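Local coordinates for fibronectin type III domain-containing protein (Simiduia agarivorans, PDB 6P2K) that probably hydrolyses the glucan backbone of xyloglucan or related polysaccharides, as a family 74 glycoside hydrolase built on beta-propellers, at residues Ala33-Gly38 and Asn57-Ala62; Thr77-His82 and Thr97-Ile102; Phe240-Thr245 and Gln254-Leu259; Glu294-Trp299 and Asn307-Lys312. All blocks are in the same frame, centred on the assembly; numbering follows the deposited sequence.

Contact 1. Residues Ala33-Gly38 and Asn57-Ala62; sequences ASDMEG and NNRVFA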
loop_
_atom_site.group_PDB
_atom_site.type_symbol
_atom_site.label_atom_id
_atom_site.label_comp_id
_atom_site.label_asym_id
_atom_site.label_seq_id
_atom_site.Cartn_x
_atom_site.Cartn_y
_atom_site.Cartn_z
ATOM N N ALA B 33 8.892 -43.696 25.376
ATOM C CA ALA B 33 8.513 -44.842 24.560
ATOM C C ALA B 33 7.779 -44.341 23.322
ATOM O O ALA B 33 6.625 -43.906 23.407
ATOM C CB ALA B 33 7.644 -45.811 25.359
ATOM N N SER B 34 8.454 -44.388 22.180
ATOM C CA SER B 34 7.825 -44.134 20.895
ATOM C C SER B 34 7.295 -45.443 20.322
ATOM O O SER B 34 7.569 -46.530 20.836
ATOM C CB SER B 34 8.818 -43.492 19.930
ATOM O OG SER B 34 9.769 -44.448 19.496
ATOM N N ASP B 35 6.526 -45.343 19.242
ATOM C CA ASP B 35 6.018 -46.542 18.592
ATOM C C ASP B 35 6.776 -46.901 17.319
ATOM O O ASP B 35 6.495 -47.949 16.728
ATOM C CB ASP B 35 4.514 -46.407 18.297
ATOM C CG ASP B 35 4.157 -45.116 17.585
ATOM O OD1 ASP B 35 5.061 -44.294 17.319
ATOM O OD2 ASP B 35 2.958 -44.926 17.292
ATOM N N MET B 36 7.743 -46.079 16.892
ATOM C CA MET B 36 8.540 -46.415 15.718
ATOM C C MET B 36 10.023 -46.077 15.841
ATOM O O MET B 36 10.769 -46.344 14.895
ATOM C CB MET B 36 7.964 -45.729 14.465
ATOM C CG MET B 36 6.566 -46.217 14.103
ATOM S SD MET B 36 5.947 -45.645 12.517
ATOM C CE MET B 36 6.637 -46.879 11.418
ATOM N N GLU B 37 10.479 -45.520 16.966
ATOM C CA GLU B 37 11.891 -45.203 17.168
ATOM C C GLU B 37 12.500 -45.922 18.362
ATOM O O GLU B 37 13.651 -45.641 18.714
ATOM C CB GLU B 37 12.103 -43.696 17.354
ATOM C CG GLU B 37 12.067 -42.892 16.084
ATOM C CD GLU B 37 10.677 -42.793 15.524
ATOM O OE1 GLU B 37 10.524 -43.006 14.305
ATOM O OE2 GLU B 37 9.742 -42.513 16.308
ATOM N N GLY B 38 11.768 -46.827 19.004
ATOM C CA GLY B 38 12.299 -47.430 20.210
ATOM C C GLY B 38 12.268 -46.447 21.366
ATOM O O GLY B 38 11.347 -45.632 21.498
ATOM N N ASN B 57 12.285 -54.889 17.987
ATOM C CA ASN B 57 11.058 -54.258 17.527
ATOM C C ASN B 57 10.924 -52.911 18.222
ATOM O O ASN B 57 11.159 -52.802 19.428
ATOM C CB ASN B 57 9.835 -55.137 17.806
ATOM C CG ASN B 57 8.533 -54.439 17.483
ATOM O OD1 ASN B 57 7.932 -53.794 18.341
ATOM N ND2 ASN B 57 8.091 -54.559 16.237
ATOM N N ASN B 58 10.550 -51.886 17.458
ATOM C CA ASN B 58 10.625 -50.511 17.933
ATOM C C ASN B 58 9.286 -49.947 18.395
ATOM O O ASN B 58 9.219 -48.767 18.753
ATOM C CB ASN B 58 11.219 -49.617 16.842
ATOM C CG ASN B 58 12.721 -49.778 16.721
ATOM O OD1 ASN B 58 13.409 -50.050 17.707
ATOM N ND2 ASN B 58 13.238 -49.617 15.513
ATOM N N ARG B 59 8.229 -50.756 18.415
ATOM C CA ARG B 59 6.950 -50.337 18.991
ATOM C C ARG B 59 7.005 -50.614 20.489
ATOM O O ARG B 59 6.718 -51.721 20.949
ATOM C CB ARG B 59 5.792 -51.060 18.319
ATOM C CG ARG B 59 4.419 -50.488 18.647
ATOM C CD ARG B 59 3.390 -50.886 17.602
ATOM N NE ARG B 59 3.656 -50.266 16.306
ATOM C CZ ARG B 59 3.116 -49.121 15.900
ATOM N NH1 ARG B 59 2.277 -48.464 16.689
ATOM N NH2 ARG B 59 3.412 -48.631 14.704
ATOM N N VAL B 60 7.383 -49.596 21.261
ATOM C CA VAL B 60 7.632 -49.747 22.691
ATOM C C VAL B 60 6.374 -49.385 23.467
ATOM O O VAL B 60 5.800 -48.307 23.271
ATOM C CB VAL B 60 8.817 -48.876 23.137
ATOM C CG1 VAL B 60 9.048 -49.029 24.633
ATOM C CG2 VAL B 60 10.067 -49.246 22.360
ATOM N N PHE B 61 5.953 -50.283 24.363
ATOM C CA PHE B 61 4.774 -50.066 25.186
ATOM C C PHE B 61 5.090 -49.799 26.651
ATOM O O PHE B 61 4.208 -49.319 27.372
ATOM C CB PHE B 61 3.832 -51.275 25.097
ATOM C CG PHE B 61 3.187 -51.448 23.752
ATOM C CD1 PHE B 61 2.521 -50.397 23.146
ATOM C CD2 PHE B 61 3.244 -52.664 23.096
ATOM C CE1 PHE B 61 1.926 -50.556 21.910
ATOM C CE2 PHE B 61 2.653 -52.827 21.858
ATOM C CZ PHE B 61 1.994 -51.771 21.265
ATOM N N ALA B 62 6.305 -50.091 27.112
ATOM C CA ALA B 62 6.626 -49.921 28.523
ATOM C C ALA B 62 8.135 -49.865 28.714
ATOM O O ALA B 62 8.893 -50.526 27.998
ATOM C CB ALA B 62 6.034 -51.050 29.373
#
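The Arg59 guanidinium is covered on one face by the backbone of Asp35, whose carbonyl O stands 3.5 Å above the plane and offset toward the rim. Asp35 CB also lies over a face, 3.4 Å from Arg59 NH1, while Met36 CG approaches NH2 obliquely. The Asp35 and Arg59 side chains run side by side in the same direction, with carboxylate and guanidinium planes 62° apart; the salt bridge from Asp35 OD2 to Arg59 NH1 is a long one (3.7 Å). NH1 has a second anionic partner in Asp124, a zinc ligand, and NH2 bonds Gln713; Phe127 adds a cation-pi contact. An alanine in place of Arg59 would probably leave Asp35 and Asp124 without the positive charge they share beside the zinc ion. In the beta-propeller fold this contact joins two neighbouring four-stranded sheets: Ala33-Gly38 turns back from strand 30-34 of one, and Asn57-Ala62 opens strand 60-66, the first of the next. Val60 N donates to Ser34 O (3.1 Å) and Gly38 N to Asn58 O (3.2 Å). Ser34 OG pins the turn, accepting from Glu37 N in an ST motif and donating to Gly38 O, which Ser34 N reaches from the opposite face of the carbonyl plane. Val60 CG1 packs on Ala33 CB at 3.6 Å, and its other methyl, CG2, rests against Gly38 CA at the same distance.

Contact 2. Residues Thr77-His82 and Thr97-Ile102; sequences TLYGLH and TENKSI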
loop_
_atom_site.group_PDB
_atom_site.type_symbol
_atom_site.label_atom_id
_atom_site.label_comp_id
_atom_site.label_asym_id
_atom_site.label_seq_id
_atom_site.Cartn_x
_atom_site.Cartn_y
_atom_site.Cartn_z
ATOM N N THR B 77 8.008 -54.435 24.309
ATOM C CA THR B 77 7.688 -54.105 22.925
ATOM C C THR B 77 6.636 -55.068 22.385
ATOM O O THR B 77 6.208 -56.011 23.054
ATOM C CB THR B 77 8.933 -54.147 22.033
ATOM O OG1 THR B 77 9.335 -55.507 21.833
ATOM C CG2 THR B 77 10.073 -53.370 22.662
ATOM N N LEU B 78 6.233 -54.814 21.139
ATOM C CA LEU B 78 5.238 -55.654 20.485
ATOM C C LEU B 78 5.747 -57.074 20.285
ATOM O O LEU B 78 4.946 -58.012 20.196
ATOM C CB LEU B 78 4.837 -55.030 19.148
ATOM C CG LEU B 78 3.728 -55.690 18.325
ATOM C CD1 LEU B 78 2.421 -55.728 19.106
ATOM C CD2 LEU B 78 3.546 -54.965 16.999
ATOM N N TYR B 79 7.066 -57.260 20.218
ATOM C CA TYR B 79 7.646 -58.584 20.039
ATOM C C TYR B 79 8.226 -59.163 21.324
ATOM O O TYR B 79 8.808 -60.252 21.292
ATOM C CB TYR B 79 8.722 -58.559 18.950
ATOM C CG TYR B 79 9.008 -59.928 18.365
ATOM C CD1 TYR B 79 8.047 -60.601 17.624
ATOM C CD2 TYR B 79 10.232 -60.553 18.567
ATOM C CE1 TYR B 79 8.297 -61.857 17.091
ATOM C CE2 TYR B 79 10.493 -61.812 18.037
ATOM C CZ TYR B 79 9.520 -62.458 17.301
ATOM O OH TYR B 79 9.768 -63.704 16.769
ATOM N N GLY B 80 8.088 -58.475 22.451
ATOM C CA GLY B 80 8.468 -59.045 23.723
ATOM C C GLY B 80 9.383 -58.141 24.516
ATOM O O GLY B 80 9.780 -57.061 24.083
ATOM N N LEU B 81 9.722 -58.618 25.710
ATOM C CA LEU B 81 10.549 -57.858 26.634
ATOM C C LEU B 81 12.003 -57.841 26.174
ATOM O O LEU B 81 12.521 -58.836 25.659
ATOM C CB LEU B 81 10.447 -58.469 28.034
ATOM C CG LEU B 81 10.801 -57.645 29.270
ATOM C CD1 LEU B 81 9.810 -56.512 29.468
ATOM C CD2 LEU B 81 10.823 -58.553 30.485
ATOM N N HIS B 82 12.655 -56.695 26.353
ATOM C CA HIS B 82 14.093 -56.561 26.182
ATOM C C HIS B 82 14.721 -56.216 27.526
ATOM O O HIS B 82 14.073 -55.644 28.406
ATOM C CB HIS B 82 14.452 -55.474 25.156
ATOM C CG HIS B 82 13.991 -55.771 23.764
ATOM N ND1 HIS B 82 12.660 -55.910 23.433
ATOM C CD2 HIS B 82 14.684 -55.939 22.613
ATOM C CE1 HIS B 82 12.553 -56.158 22.140
ATOM N NE2 HIS B 82 13.767 -56.180 21.618
ATOM N N THR B 97 9.743 -64.298 26.477
ATOM C CA THR B 97 8.716 -63.369 26.032
ATOM C C THR B 97 8.765 -63.107 24.532
ATOM O O THR B 97 8.120 -62.166 24.058
ATOM C CB THR B 97 8.835 -62.047 26.794
ATOM O OG1 THR B 97 10.037 -61.367 26.406
ATOM C CG2 THR B 97 8.864 -62.300 28.295
ATOM N N GLU B 98 9.518 -63.907 23.778
ATOM C CA GLU B 98 9.580 -63.738 22.332
ATOM C C GLU B 98 8.189 -63.864 21.730
ATOM O O GLU B 98 7.434 -64.777 22.074
ATOM C CB GLU B 98 10.518 -64.776 21.712
ATOM C CG GLU B 98 11.984 -64.530 22.025
ATOM C CD GLU B 98 12.921 -65.069 20.960
ATOM O OE1 GLU B 98 13.989 -65.619 21.311
ATOM O OE2 GLU B 98 12.586 -64.936 19.765
ATOM N N ASN B 99 7.848 -62.937 20.832
ATOM C CA ASN B 99 6.545 -62.894 20.172
ATOM C C ASN B 99 5.407 -62.639 21.158
ATOM O O ASN B 99 4.259 -63.012 20.894
ATOM C CB ASN B 99 6.286 -64.183 19.375
ATOM C CG ASN B 99 5.413 -63.957 18.154
ATOM O OD1 ASN B 99 4.809 -62.897 17.996
ATOM N ND2 ASN B 99 5.340 -64.959 17.286
ATOM N N LYS B 100 5.698 -61.997 22.292
ATOM C CA LYS B 100 4.715 -61.734 23.342
ATOM C C LYS B 100 4.712 -60.243 23.658
ATOM O O LYS B 100 5.615 -59.752 24.337
ATOM C CB LYS B 100 5.031 -62.540 24.603
ATOM C CG LYS B 100 4.920 -64.047 24.453
ATOM C CD LYS B 100 3.526 -64.460 24.023
ATOM C CE LYS B 100 2.519 -64.200 25.133
ATOM N NZ LYS B 100 1.301 -65.049 25.001
ATOM N N SER B 101 3.693 -59.525 23.191
ATOM C CA SER B 101 3.616 -58.087 23.433
ATOM C C SER B 101 3.434 -57.795 24.917
ATOM O O SER B 101 2.500 -58.299 25.548
ATOM C CB SER B 101 2.464 -57.479 22.634
ATOM O OG SER B 101 2.492 -56.066 22.701
ATOM N N ILE B 102 4.316 -56.960 25.468
ATOM C CA ILE B 102 4.334 -56.642 26.892
ATOM C C ILE B 102 4.221 -55.135 27.064
ATOM O O ILE B 102 4.941 -54.373 26.406
ATOM C CB ILE B 102 5.607 -57.180 27.568
ATOM C CG1 ILE B 102 5.627 -58.698 27.488
ATOM C CG2 ILE B 102 5.698 -56.742 29.018
ATOM C CD1 ILE B 102 6.955 -59.260 27.789
#
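Tyr79 lies across the turn made by Glu98 and Asn99. From its CB the side chain leaves with CG anti to the backbone N (chi1 -159°), and the ring beyond it lies with one face on Asn99. CG is 4.1 Å from Asn99 N; CD1 and CE1 both meet Asn99 CA, CE1 at 3.7 Å. On the other branch CE2 comes within 4.1 Å of Glu98 OE2, and CZ, the ring carbon that bears the hydroxyl, again looks onto Asn99 N. That nitrogen thus stands over the centre of the ring, yet its hydrogen is spent on Tyr79 O (2.9 Å), in a bent bond whose donor lies above the carbonyl plane. The peptides mesh tightly beside it. Gly80 CA is 3.0 Å from Lys100 O and also makes a CH...O contact with Thr97 O, and any CB there would collide with Thr97 O. Leu81 N donates to Thr97 OG1 (2.9 Å), a hydroxyl that also bonds Val94 O. Thr77 O accepts from Ile102 N (3.2 Å) and, from the opposite face of its plane, from Gly80 N. Ile102 CD1 packs on Leu81 CB at 3.6 Å. The two tight turns, type I from Thr77 to Gly80 and type II from Thr97 to Lys100, therefore lock together where one propeller blade passes into the next. Strands 72-77 and 80-84 belong to the first blade, and the 97-101 loop leads into strand 102-108 of the second; Thr77 rests on Val60 and Leu78 on Phe61 of strand 60-66, while the Tyr79 ring also meets Phe131 and packs against Ser683 and Val684 of helix 681-684.

Contact 3. Residues Phe240-Thr245 and Gln254-Leu259; sequences FLVYAT and QVTGGL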
loop_
_atom_site.group_PDB
_atom_site.type_symbol
_atom_site.label_atom_id
_atom_site.label_comp_id
_atom_site.label_asym_id
_atom_site.label_seq_id
_atom_site.Cartn_x
_atom_site.Cartn_y
_atom_site.Cartn_z
ATOM N N PHE B 240 -16.112 -44.526 29.666
ATOM C CA PHE B 240 -15.432 -45.248 30.734
ATOM C C PHE B 240 -15.772 -44.577 32.057
ATOM O O PHE B 240 -15.690 -43.349 32.171
ATOM C CB PHE B 240 -13.913 -45.257 30.536
ATOM C CG PHE B 240 -13.440 -45.954 29.280
ATOM C CD1 PHE B 240 -14.331 -46.437 28.332
ATOM C CD2 PHE B 240 -12.082 -46.125 29.056
ATOM C CE1 PHE B 240 -13.875 -47.070 27.186
ATOM C CE2 PHE B 240 -11.620 -46.754 27.915
ATOM C CZ PHE B 240 -12.518 -47.230 26.980
ATOM N N LEU B 241 -16.146 -45.371 33.055
ATOM C CA LEU B 241 -16.569 -44.835 34.339
ATOM C C LEU B 241 -15.541 -45.146 35.420
ATOM O O LEU B 241 -14.882 -46.187 35.396
ATOM C CB LEU B 241 -17.943 -45.381 34.736
ATOM C CG LEU B 241 -19.074 -44.804 33.882
ATOM C CD1 LEU B 241 -20.426 -45.353 34.301
ATOM C CD2 LEU B 241 -19.058 -43.280 33.951
ATOM N N VAL B 242 -15.415 -44.222 36.370
ATOM C CA VAL B 242 -14.374 -44.256 37.390
ATOM C C VAL B 242 -14.991 -44.678 38.713
ATOM O O VAL B 242 -16.059 -44.187 39.100
ATOM C CB VAL B 242 -13.682 -42.885 37.519
ATOM C CG1 VAL B 242 -12.394 -43.014 38.319
ATOM C CG2 VAL B 242 -13.413 -42.302 36.141
ATOM N N TYR B 243 -14.312 -45.584 39.414
ATOM C CA TYR B 243 -14.828 -46.144 40.652
ATOM C C TYR B 243 -13.716 -46.212 41.686
ATOM O O TYR B 243 -12.529 -46.102 41.372
ATOM C CB TYR B 243 -15.420 -47.541 40.443
ATOM C CG TYR B 243 -16.557 -47.607 39.454
ATOM C CD1 TYR B 243 -16.312 -47.720 38.092
ATOM C CD2 TYR B 243 -17.879 -47.575 39.885
ATOM C CE1 TYR B 243 -17.349 -47.791 37.185
ATOM C CE2 TYR B 243 -18.924 -47.644 38.985
ATOM C CZ TYR B 243 -18.653 -47.752 37.637
ATOM O OH TYR B 243 -19.687 -47.821 36.734
ATOM N N ALA B 244 -14.126 -46.406 42.934
ATOM C CA ALA B 244 -13.204 -46.582 44.041
ATOM C C ALA B 244 -13.780 -47.607 45.000
ATOM O O ALA B 244 -14.997 -47.678 45.197
ATOM C CB ALA B 244 -12.940 -45.268 44.782
ATOM N N THR B 245 -12.897 -48.409 45.578
ATOM C CA THR B 245 -13.293 -49.320 46.631
ATOM C C THR B 245 -12.146 -49.444 47.609
ATOM O O THR B 245 -10.978 -49.210 47.279
ATOM C CB THR B 245 -13.668 -50.711 46.112
ATOM O OG1 THR B 245 -14.007 -51.554 47.223
ATOM C CG2 THR B 245 -12.496 -51.331 45.377
ATOM N N GLN B 254 -18.955 -45.313 42.605
ATOM C CA GLN B 254 -18.625 -44.505 41.440
ATOM C C GLN B 254 -18.225 -43.108 41.892
ATOM O O GLN B 254 -18.885 -42.508 42.747
ATOM C CB GLN B 254 -19.806 -44.442 40.477
ATOM C CG GLN B 254 -19.513 -43.668 39.208
ATOM C CD GLN B 254 -20.685 -43.647 38.253
ATOM O OE1 GLN B 254 -20.772 -42.781 37.384
ATOM N NE2 GLN B 254 -21.592 -44.605 38.405
ATOM N N VAL B 255 -17.133 -42.590 41.330
ATOM C CA VAL B 255 -16.596 -41.303 41.756
ATOM C C VAL B 255 -16.347 -40.421 40.539
ATOM O O VAL B 255 -15.261 -39.852 40.381
ATOM C CB VAL B 255 -15.310 -41.496 42.583
ATOM C CG1 VAL B 255 -15.656 -41.896 44.007
ATOM C CG2 VAL B 255 -14.417 -42.548 41.941
ATOM N N THR B 256 -17.353 -40.294 39.677
ATOM C CA THR B 256 -17.233 -39.493 38.467
ATOM C C THR B 256 -17.769 -38.077 38.622
ATOM O O THR B 256 -17.550 -37.252 37.729
ATOM C CB THR B 256 -17.957 -40.173 37.297
ATOM O OG1 THR B 256 -19.321 -40.421 37.659
ATOM C CG2 THR B 256 -17.277 -41.487 36.941
ATOM N N GLY B 257 -18.464 -37.779 39.720
ATOM C CA GLY B 257 -19.002 -36.451 39.948
ATOM C C GLY B 257 -17.954 -35.364 39.844
ATOM O O GLY B 257 -17.005 -35.327 40.632
ATOM N N GLY B 258 -18.111 -34.475 38.867
ATOM C CA GLY B 258 -17.126 -33.456 38.582
ATOM C C GLY B 258 -16.274 -33.734 37.365
ATOM O O GLY B 258 -15.545 -32.838 36.920
ATOM N N LEU B 259 -16.336 -34.944 36.820
ATOM C CA LEU B 259 -15.646 -35.272 35.584
ATOM C C LEU B 259 -16.567 -35.039 34.394
ATOM O O LEU B 259 -17.788 -35.193 34.489
ATOM C CB LEU B 259 -15.177 -36.728 35.591
ATOM C CG LEU B 259 -14.154 -37.142 36.648
ATOM C CD1 LEU B 259 -14.056 -38.659 36.721
ATOM C CD2 LEU B 259 -12.796 -36.531 36.343
#
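Tyr243 and Gln254 face each other as an antiparallel non-hydrogen-bonded pair, their CA atoms 4.2 Å apart. One residue further on, Val255 N donates almost straight to Val242 O (2.9 Å, 171° at the hydrogen). The second segment then leaves the strand through a type II turn from Thr256 to Leu259, closed by Leu259 N on Thr256 O. On the face shared by Tyr243 and Gln254, the extended glutamine chain crosses the aromatic ring: Tyr243 CD2 is 3.5 Å from Gln254 CA, and CE2 3.6 Å from Gln254 CB. An alanine in place of Tyr243 would probably uncover the aliphatic part of Gln254 and open a gap beside Pro203 and Arg208. The Gln254 tip is steadied by Thr256 OG1, which donates to OE1 (2.8 Å). Thr256 CG2 lies anti to its own carbonyl carbon and reaches 3.4 Å from Val242 N. Val242 CG2 meets Leu259 CD1 (3.7 Å) at about a right angle, and Val255 CG2 lies against the backbone of Tyr243. Such a hairpin, with strand 241-246 beside the short outermost strand 253-254, forms the outer rim of a propeller blade, from which the chain returns inward to strand 265-270 of the next.

Contact 4. Residues Glu294-Trp299 and Asn307-Lys312; sequences EGTFNW and NFYWEK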
loop_
_atom_site.group_PDB
_atom_site.type_symbol
_atom_site.label_atom_id
_atom_site.label_comp_id
_atom_site.label_asym_id
_atom_site.label_seq_id
_atom_site.Cartn_x
_atom_site.Cartn_y
_atom_site.Cartn_z
ATOM N N GLU B 294 -6.666 -34.062 38.253
ATOM C CA GLU B 294 -6.176 -34.553 39.533
ATOM C C GLU B 294 -7.335 -34.555 40.519
ATOM O O GLU B 294 -8.010 -33.535 40.692
ATOM C CB GLU B 294 -5.017 -33.710 40.071
ATOM C CG GLU B 294 -4.501 -34.205 41.424
ATOM C CD GLU B 294 -3.199 -33.550 41.840
ATOM O OE1 GLU B 294 -3.129 -32.302 41.847
ATOM O OE2 GLU B 294 -2.241 -34.287 42.159
ATOM N N GLY B 295 -7.571 -35.698 41.150
ATOM C CA GLY B 295 -8.644 -35.850 42.112
ATOM C C GLY B 295 -8.100 -35.978 43.521
ATOM O O GLY B 295 -7.035 -36.561 43.738
ATOM N N THR B 296 -8.836 -35.424 44.479
ATOM C CA THR B 296 -8.484 -35.498 45.889
ATOM C C THR B 296 -9.551 -36.303 46.615
ATOM O O THR B 296 -10.741 -35.992 46.513
ATOM C CB THR B 296 -8.356 -34.101 46.505
ATOM O OG1 THR B 296 -7.460 -33.313 45.713
ATOM C CG2 THR B 296 -7.823 -34.188 47.927
ATOM N N PHE B 297 -9.127 -37.339 47.332
ATOM C CA PHE B 297 -10.033 -38.228 48.050
ATOM C C PHE B 297 -9.652 -38.229 49.522
ATOM O O PHE B 297 -8.552 -38.663 49.882
ATOM C CB PHE B 297 -9.987 -39.648 47.479
ATOM C CG PHE B 297 -10.509 -39.752 46.073
ATOM C CD1 PHE B 297 -9.737 -39.330 45.001
ATOM C CD2 PHE B 297 -11.766 -40.271 45.823
ATOM C CE1 PHE B 297 -10.211 -39.419 43.707
ATOM C CE2 PHE B 297 -12.246 -40.365 44.530
ATOM C CZ PHE B 297 -11.464 -39.938 43.470
ATOM N N ASN B 298 -10.557 -37.745 50.368
ATOM C CA ASN B 298 -10.322 -37.637 51.804
ATOM C C ASN B 298 -11.105 -38.744 52.505
ATOM O O ASN B 298 -12.324 -38.646 52.679
ATOM C CB ASN B 298 -10.713 -36.253 52.310
ATOM C CG ASN B 298 -9.877 -35.151 51.683
ATOM O OD1 ASN B 298 -8.657 -35.271 51.576
ATOM N ND2 ASN B 298 -10.528 -34.071 51.268
ATOM N N TRP B 299 -10.393 -39.796 52.895
ATOM C CA TRP B 299 -10.958 -40.916 53.626
ATOM C C TRP B 299 -10.785 -40.698 55.118
ATOM O O TRP B 299 -9.849 -40.031 55.568
ATOM C CB TRP B 299 -10.281 -42.226 53.220
ATOM C CG TRP B 299 -10.447 -42.538 51.779
ATOM C CD1 TRP B 299 -9.721 -42.030 50.743
ATOM C CD2 TRP B 299 -11.409 -43.426 51.201
ATOM N NE1 TRP B 299 -10.170 -42.549 49.553
ATOM C CE2 TRP B 299 -11.204 -43.410 49.807
ATOM C CE3 TRP B 299 -12.421 -44.233 51.725
ATOM C CZ2 TRP B 299 -11.979 -44.167 48.931
ATOM C CZ3 TRP B 299 -13.186 -44.988 50.854
ATOM C CH2 TRP B 299 -12.959 -44.950 49.473
ATOM N N ASN B 307 -15.244 -37.011 51.447
ATOM C CA ASN B 307 -15.487 -36.131 50.316
ATOM C C ASN B 307 -14.461 -36.435 49.237
ATOM O O ASN B 307 -13.427 -37.059 49.493
ATOM C CB ASN B 307 -15.413 -34.653 50.720
ATOM C CG ASN B 307 -14.113 -34.300 51.429
ATOM O OD1 ASN B 307 -13.023 -34.493 50.893
ATOM N ND2 ASN B 307 -14.229 -33.782 52.645
ATOM N N PHE B 308 -14.759 -35.980 48.024
ATOM C CA PHE B 308 -13.802 -36.053 46.932
ATOM C C PHE B 308 -14.159 -34.998 45.898
ATOM O O PHE B 308 -15.319 -34.595 45.777
ATOM C CB PHE B 308 -13.766 -37.448 46.291
ATOM C CG PHE B 308 -14.930 -37.736 45.377
ATOM C CD1 PHE B 308 -16.090 -38.305 45.871
ATOM C CD2 PHE B 308 -14.855 -37.449 44.020
ATOM C CE1 PHE B 308 -17.159 -38.575 45.033
ATOM C CE2 PHE B 308 -15.921 -37.712 43.181
ATOM C CZ PHE B 308 -17.074 -38.277 43.688
ATOM N N TYR B 309 -13.147 -34.558 45.152
ATOM C CA TYR B 309 -13.362 -33.616 44.065
ATOM C C TYR B 309 -12.299 -33.825 42.996
ATOM O O TYR B 309 -11.193 -34.293 43.279
ATOM C CB TYR B 309 -13.348 -32.159 44.554
ATOM C CG TYR B 309 -12.082 -31.723 45.264
ATOM C CD1 TYR B 309 -11.868 -32.036 46.600
ATOM C CD2 TYR B 309 -11.113 -30.975 44.603
ATOM C CE1 TYR B 309 -10.717 -31.629 47.256
ATOM C CE2 TYR B 309 -9.959 -30.566 45.249
ATOM C CZ TYR B 309 -9.767 -30.895 46.575
ATOM O OH TYR B 309 -8.620 -30.490 47.222
ATOM N N TRP B 310 -12.659 -33.485 41.761
ATOM C CA TRP B 310 -11.756 -33.544 40.623
ATOM C C TRP B 310 -11.435 -32.132 40.158
ATOM O O TRP B 310 -12.312 -31.263 40.127
ATOM C CB TRP B 310 -12.364 -34.341 39.467
ATOM C CG TRP B 310 -12.513 -35.805 39.742
ATOM C CD1 TRP B 310 -13.643 -36.449 40.149
ATOM C CD2 TRP B 310 -11.500 -36.810 39.614
ATOM N NE1 TRP B 310 -13.396 -37.793 40.290
ATOM C CE2 TRP B 310 -12.087 -38.040 39.967
ATOM C CE3 TRP B 310 -10.155 -36.789 39.236
ATOM C CZ2 TRP B 310 -11.374 -39.239 39.954
ATOM C CZ3 TRP B 310 -9.449 -37.979 39.228
ATOM C CH2 TRP B 310 -10.059 -39.186 39.584
ATOM N N GLU B 311 -10.179 -31.907 39.795
ATOM C CA GLU B 311 -9.716 -30.605 39.341
ATOM C C GLU B 311 -8.882 -30.784 38.085
ATOM O O GLU B 311 -8.060 -31.702 38.003
ATOM C CB GLU B 311 -8.895 -29.905 40.428
ATOM C CG GLU B 311 -8.123 -28.688 39.959
ATOM C CD GLU B 311 -7.220 -28.131 41.041
ATOM O OE1 GLU B 311 -6.706 -27.004 40.873
ATOM O OE2 GLU B 311 -7.024 -28.823 42.063
ATOM N N LYS B 312 -9.103 -29.917 37.100
ATOM C CA LYS B 312 -8.292 -29.929 35.889
ATOM C C LYS B 312 -6.986 -29.204 36.178
ATOM O O LYS B 312 -6.979 -27.993 36.414
ATOM C CB LYS B 312 -9.041 -29.278 34.729
ATOM C CG LYS B 312 -9.950 -30.233 33.976
ATOM C CD LYS B 312 -10.220 -29.751 32.563
ATOM C CE LYS B 312 -11.415 -30.477 31.966
ATOM N NZ LYS B 312 -11.677 -30.056 30.559
HETATM O O HOH W 1 -5.179 -31.099 43.299
HETATM O O HOH W 2 -8.683 -31.797 50.287
#
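Asn307 faces Asn298 in the antiparallel hairpin of strands 292-300 and 304-314, the outer two of a four-stranded propeller blade. Asn307 OD1 takes a short bond from Asn298 ND2 (2.6 Å) on a lone pair, the two amide planes nearly perpendicular at 89°, while the Asn307 backbone O accepts from Asn298 N. Phe308 comes next on the other face of the sheet. Its CB touches Phe297 CD2 at 3.5 Å, and the two rings lie almost parallel, 6° apart, but slid so far that they barely overlap. Tyr309 returns to the Asn307 side and exchanges backbone hydrogen bonds with Thr296. Its CG stands between the backbone N and the carbonyl carbon (chi1 58°), and one face of the ring lies on Thr296, whose CB is 3.8 Å from the ring centroid in a CH-pi contact. The same ring meets Tyr236 of the second subunit. Trp310 completes the aromatic cluster with Phe297 and Phe308: Phe297 turns its edge to the indole face in an offset T-shaped stack, Phe297 CZ lying 3.6 Å from Trp310 CZ2. Gly295 CA approaches Trp310 CE3 to 3.4 Å, a place where a CB would clash. Glu311 pairs with Glu294 through two backbone bonds. Glu294 is gripped at its carboxylate by Tyr369, Arg347 and Tyr338, and a water molecule lies 2.8 Å from Glu294 OE1 and 3.2 Å from Glu311 OE2.

How the contacts relate
The four contacts form two touching pairs, each with centres about 11 Å apart. Contacts 1 and 2 lie nearer the middle of the chain and share the sheet that begins with strand 60-66, joined by Arg59 O and Leu78 N at 3.1 Å. Both bridge consecutive blades; contact 2 is the more buried and rests on hydrogen bonds of the backbone, one of them to a threonine hydroxyl, whereas contact 1 adds charge beside a zinc site. Contacts 3 and 4 sit at the outer side of two successive blades, far from the metals, where apolar and aromatic packing joins the backbone pairing of hairpin strands. They meet through Val255 O and Trp310 NE1, 2.8 Å apart in a probable hydrogen bond. Of the four, contact 4 alone reaches another subunit.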